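Local coordinates for protein cpftsy (Physcomitrella patens, PDB 4AK9) that acts as the chloroplast signal recognition particle receptor, a SIMIBI-class GTPase that serves protein transport to the thylakoid membrane, at the interface of chains A and B. Numbering follows the deposited sequence. Chains: chain A/B, Cpftsy.

The interface of chains A and B. Residues chain A 54, 57; chain B 124, 211, 244, 247, 254.
A:Glu54 reaches across to B:Gln254, and the pair shows how one carboxylate at a protein interface can be held both directly and through water. The amide NE2 of B:Gln254 donates to the carboxylate OE2 of A:Glu54 at 3.2 Å. The bond is straight, 175° at the hydrogen; it lies in the amide plane and meets OE2 nearly along its C-O axis. The two side chains run almost perpendicular, their flat ends turned 33° apart.

Water 1 supplies the second grip. It lies 2.6 Å from the amide OE1 of B:Gln254 and also links OE2 of A:Glu54 to the backbone N of B:Asp244, so both ends of the glutamine amide are engaged. The B:Asp244 carboxylate comes near without touching, and its like charge might raise the proton affinity of A:Glu54.

Methyl groups flank the carboxylate: CG2 of B:Val124 comes to 3.6 Å from OE1 of A:Glu54, and CD1 of B:Leu211 approaches OE2. One turn along, CB of A:Leu57 meets the methyl CG2 of B:Thr247 at 4.1 Å. That methyl faces chain A because chi1 of 65° turns OG1 back to its own chain, where it donates to the carbonyl O of B:Asp244. Cutting A:Glu54 back to an alanine would probably leave the B:Gln254 amide without its carboxylate acceptor and the bridging water less firmly held.

A:Glu54 and A:Leu57 lie on helix 45-58 in the helical bundle of chain A, facing the GTPase domain of chain B where strand 238-244 passes into 3-10 helix 245-250 and helix 251-261, beside the P-loop, with B:Val124, and the loop after the DTSG motif, with B:Leu211. Two-fold symmetry repeats the patch, although this dimer may reflect crystal packing.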
# COMPACT_ATOMS: atom_id res chain seq x y z
N GLU A 54 -10.93 2.84 -6.88
CA GLU A 54 -9.95 1.75 -6.97
C GLU A 54 -8.68 2.15 -7.72
O GLU A 54 -7.61 1.73 -7.35
CB GLU A 54 -10.58 0.47 -7.57
CG GLU A 54 -11.72 -0.08 -6.69
CD GLU A 54 -11.63 -1.59 -6.45
OE1 GLU A 54 -11.98 -2.38 -7.38
OE2 GLU A 54 -11.23 -1.99 -5.33
N LEU A 57 -6.63 3.84 -5.16
CA LEU A 57 -6.07 2.87 -4.20
C LEU A 57 -4.81 2.22 -4.78
O LEU A 57 -3.83 1.97 -4.04
CB LEU A 57 -7.11 1.81 -3.79
CG LEU A 57 -8.33 2.28 -2.97
CD1 LEU A 57 -9.27 1.08 -2.69
CD2 LEU A 57 -7.96 2.94 -1.64
N VAL B 124 -16.74 -5.97 -4.86
CA VAL B 124 -17.10 -4.61 -5.25
C VAL B 124 -17.19 -4.50 -6.76
O VAL B 124 -18.03 -3.78 -7.27
CB VAL B 124 -16.11 -3.54 -4.70
CG1 VAL B 124 -15.71 -3.85 -3.25
CG2 VAL B 124 -14.91 -3.42 -5.58
N LEU B 211 -18.08 -0.60 -3.55
CA LEU B 211 -16.84 -0.39 -2.82
C LEU B 211 -17.15 -0.04 -1.38
O LEU B 211 -16.49 -0.52 -0.46
CB LEU B 211 -16.06 0.73 -3.50
CG LEU B 211 -14.71 1.04 -2.87
CD1 LEU B 211 -13.86 -0.22 -2.82
CD2 LEU B 211 -14.06 2.08 -3.74
N ASP B 244 -9.41 -7.07 -6.03
CA ASP B 244 -8.42 -6.62 -7.02
C ASP B 244 -6.99 -6.52 -6.46
O ASP B 244 -6.69 -5.59 -5.69
CB ASP B 244 -8.88 -5.26 -7.56
CG ASP B 244 -8.06 -4.79 -8.75
OD1 ASP B 244 -6.89 -5.22 -8.93
OD2 ASP B 244 -8.59 -3.95 -9.52
N THR B 247 -4.74 -3.36 -6.04
CA THR B 247 -4.88 -2.41 -4.92
C THR B 247 -4.01 -2.83 -3.75
O THR B 247 -3.89 -2.11 -2.75
CB THR B 247 -6.35 -2.23 -4.48
OG1 THR B 247 -6.85 -3.46 -3.93
CG2 THR B 247 -7.20 -1.78 -5.67
N GLN B 254 -11.96 -3.28 2.22
CA GLN B 254 -13.22 -3.81 1.69
C GLN B 254 -13.41 -5.28 2.08
O GLN B 254 -14.55 -5.74 2.23
CB GLN B 254 -13.32 -3.60 0.17
CG GLN B 254 -12.34 -4.44 -0.60
CD GLN B 254 -12.21 -4.00 -2.04
OE1 GLN B 254 -12.67 -4.70 -2.95
NE2 GLN B 254 -11.57 -2.84 -2.27
O HOH W 1 -11.71 -5.16 -5.37